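Local structure of 6-phosphogluconate dehydrogenase NAD-binding (Dyadobacter fermentans, 4GBJ) at residues B[147-150]-B[151-155]. The protein probably works as an NAD(P)-dependent oxidoreductase of the 6-phosphogluconate and 3-hydroxyisobutyrate dehydrogenase type. Numbering follows the deposited sequence.
Sequences ERIK and PIVEN. With NA (sodium ion), chain E.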
ATOM      1  N   GLU B 147     -12.560  -9.921 -27.957  1.00 37.74           N
ATOM      2  CA  GLU B 147     -13.201 -11.225 -27.908  1.00 39.89           C
ATOM      3  C   GLU B 147     -12.352 -12.266 -28.673  1.00 43.47           C
ATOM      4  O   GLU B 147     -12.228 -13.403 -28.245  1.00 41.25           O
ATOM      5  CB  GLU B 147     -14.640 -11.144 -28.471  1.00 43.38           C
ATOM      6  CG  GLU B 147     -15.480 -12.377 -28.161  1.00 63.90           C
ATOM      7  CD  GLU B 147     -16.639 -12.686 -29.100  1.00 93.05           C
ATOM      8  OE1 GLU B 147     -16.987 -11.825 -29.944  1.00 72.74           O
ATOM      9  OE2 GLU B 147     -17.183 -13.811 -29.007  1.00 97.31           O
ATOM     10  N   ARG B 148     -11.728 -11.864 -29.764  1.00 41.11           N
ATOM     11  CA  ARG B 148     -10.875 -12.773 -30.540  1.00 40.74           C
ATOM     12  C   ARG B 148      -9.580 -13.178 -29.789  1.00 43.25           C
ATOM     13  O   ARG B 148      -9.111 -14.285 -29.949  1.00 43.91           O
ATOM     14  CB  ARG B 148     -10.470 -12.077 -31.856  1.00 36.44           C
ATOM     15  CG  ARG B 148      -9.652 -12.952 -32.781  1.00 40.62           C
ATOM     16  CD  ARG B 148      -9.343 -12.207 -34.061  1.00 39.25           C
ATOM     17  NE  ARG B 148      -8.528 -13.011 -34.964  1.00 43.11           N
ATOM     18  CZ  ARG B 148      -8.012 -12.567 -36.103  1.00 55.35           C
ATOM     19  NH1 ARG B 148      -8.215 -11.313 -36.485  1.00 37.24           N
ATOM     20  NH2 ARG B 148      -7.297 -13.379 -36.879  1.00 46.90           N
ATOM     21  N   ILE B 149      -8.981 -12.277 -29.025  1.00 37.46           N
ATOM     22  CA  ILE B 149      -7.679 -12.561 -28.395  1.00 35.58           C
ATOM     23  C   ILE B 149      -7.812 -12.948 -26.933  1.00 39.96           C
ATOM     24  O   ILE B 149      -6.854 -13.498 -26.385  1.00 38.41           O
ATOM     25  CB  ILE B 149      -6.669 -11.378 -28.597  1.00 35.69           C
ATOM     26  CG1 ILE B 149      -7.112 -10.053 -27.913  1.00 32.47           C
ATOM     27  CG2 ILE B 149      -6.482 -11.145 -30.121  1.00 36.97           C
ATOM     28  CD1 ILE B 149      -6.637  -9.862 -26.429  1.00 30.22           C
ATOM     29  N   LYS B 150      -8.979 -12.735 -26.302  1.00 38.80           N
ATOM     30  CA  LYS B 150      -9.148 -13.104 -24.892  1.00 38.91           C
ATOM     31  C   LYS B 150      -8.820 -14.567 -24.643  1.00 42.47           C
ATOM     32  O   LYS B 150      -8.123 -14.855 -23.678  1.00 41.62           O
ATOM     33  CB  LYS B 150     -10.560 -12.796 -24.363  1.00 42.60           C
ATOM     34  CG  LYS B 150     -10.733 -13.205 -22.910  1.00 45.28           C
ATOM     35  CD  LYS B 150     -11.905 -12.531 -22.261  1.00 54.29           C
ATOM     36  CE  LYS B 150     -12.164 -13.077 -20.863  1.00 53.14           C
ATOM     37  NZ  LYS B 150     -13.425 -12.538 -20.301  1.00 71.87           N
ATOM     38  N   PRO B 151      -9.264 -15.510 -25.492  1.00 41.35           N
ATOM     39  CA  PRO B 151      -8.920 -16.931 -25.249  1.00 42.76           C
ATOM     40  C   PRO B 151      -7.420 -17.205 -25.368  1.00 43.42           C
ATOM     41  O   PRO B 151      -6.934 -18.128 -24.740  1.00 40.86           O
ATOM     42  CB  PRO B 151      -9.712 -17.689 -26.313  1.00 46.12           C
ATOM     43  CG  PRO B 151     -10.607 -16.710 -26.959  1.00 49.75           C
ATOM     44  CD  PRO B 151     -10.082 -15.360 -26.715  1.00 43.79           C
ATOM     45  N   ILE B 152      -6.677 -16.385 -26.146  1.00 40.32           N
ATOM     46  CA  ILE B 152      -5.238 -16.570 -26.264  1.00 39.38           C
ATOM     47  C   ILE B 152      -4.542 -16.107 -24.957  1.00 40.97           C
ATOM     48  O   ILE B 152      -3.728 -16.836 -24.421  1.00 38.30           O
ATOM     49  CB  ILE B 152      -4.648 -15.849 -27.494  1.00 40.32           C
ATOM     50  CG1 ILE B 152      -5.377 -16.274 -28.819  1.00 43.04           C
ATOM     51  CG2 ILE B 152      -3.135 -16.177 -27.611  1.00 40.31           C
ATOM     52  CD1 ILE B 152      -5.138 -15.349 -29.967  1.00 46.10           C
ATOM     53  N   VAL B 153      -4.841 -14.905 -24.480  1.00 37.97           N
ATOM     54  CA  VAL B 153      -4.143 -14.344 -23.308  1.00 36.62           C
ATOM     55  C   VAL B 153      -4.496 -15.071 -22.003  1.00 39.35           C
ATOM     56  O   VAL B 153      -3.669 -15.059 -21.109  1.00 36.83           O
ATOM     57  CB  VAL B 153      -4.301 -12.824 -23.171  1.00 37.35           C
ATOM     58  CG1 VAL B 153      -3.975 -12.153 -24.497  1.00 35.10           C
ATOM     59  CG2 VAL B 153      -5.681 -12.406 -22.675  1.00 37.66           C
ATOM     60  N   GLU B 154      -5.652 -15.770 -21.930  1.00 38.82           N
ATOM     61  CA  GLU B 154      -6.035 -16.576 -20.757  1.00 41.58           C
ATOM     62  C   GLU B 154      -4.998 -17.645 -20.460  1.00 49.66           C
ATOM     63  O   GLU B 154      -4.939 -18.127 -19.346  1.00 51.17           O
ATOM     64  CB  GLU B 154      -7.414 -17.244 -20.963  1.00 45.34           C
ATOM     65  CG  GLU B 154      -8.555 -16.305 -20.658  1.00 57.21           C
ATOM     66  CD  GLU B 154      -9.967 -16.766 -20.964  1.00 75.91           C
ATOM     67  OE1 GLU B 154     -10.159 -17.665 -21.816  1.00 68.87           O
ATOM     68  OE2 GLU B 154     -10.893 -16.204 -20.338  1.00 73.63           O
ATOM     69  N   ASN B 155      -4.211 -18.044 -21.454  1.00 48.35           N
ATOM     70  CA  ASN B 155      -3.193 -19.069 -21.275  1.00 49.55           C
ATOM     71  C   ASN B 155      -2.034 -18.619 -20.412  1.00 50.78           C
ATOM     72  O   ASN B 155      -1.464 -19.457 -19.751  1.00 51.06           O
ATOM     73  CB  ASN B 155      -2.668 -19.533 -22.625  1.00 53.34           C
ATOM     74  CG  ASN B 155      -3.718 -20.314 -23.379  1.00 69.18           C
ATOM     75  OD1 ASN B 155      -4.057 -21.425 -22.999  1.00 57.45           O
ATOM     76  ND2 ASN B 155      -4.312 -19.730 -24.404  1.00 60.02           N
TER
HETATM   77 NA    NA E 301      -5.452 -18.500 -17.205  1.00 62.06          NA
HETATM   78  O   HOH W   1      -7.332 -16.905 -17.297  1.00 50.42           O
HETATM   79  O   HOH W   2      -7.381 -20.107 -18.196  1.00 48.18           O
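P151 sits with its ring against the preceding turn, CD lying 3.3 Å from E147 O; a proline nitrogen has no hydrogen to return to that carbonyl, and helix 143-153 kinks here. At I152 the backbone N makes only a weak, bent bond to I149 O, 2.9 Å long, while its CD1 rests loosely against I149 CG2 and the side chain packs on I64 and F66 of strand 64-67. V153 restores the regular helical pattern: its N reaches I149 O at 3.1 Å, nearly in line with the carbonyl. With CG1 beside the backbone N (chi1 -50°), V153 sets that methyl 4.0 Å from I149 CD1, the two side chains meeting at a slant, as I149 packs on V92 and V94. E154 N then donates to K150 O at 3.2 Å. Extended chains bring the E154 carboxylate slantwise across the K150 aliphatic chain, its OE2 lying 3.4 Å from K150 CE, whereas K150 NZ stays 4.5 Å from OE2, beyond a salt bridge. An alanine in place of E154 would probably leave the K150 chain freer to swing and without its nearby negative charge. The backbone carbonyl, E154 O, holds the sodium ion at 2.2 Å, alongside V157 O and two waters. Finally, N155 folds back so that ND2 and its backbone N both bond to I152 O from the same face. These turns lie near the end of helix 143-153, which links strands 136-139 and 159-162 as a beta-alpha-beta unit of the Rossmann-type domain, with apolar packing beneath, opposite charges merely near each other on the exposed side and main-chain oxygens, not carboxylates, supplying the protein's sodium ligands.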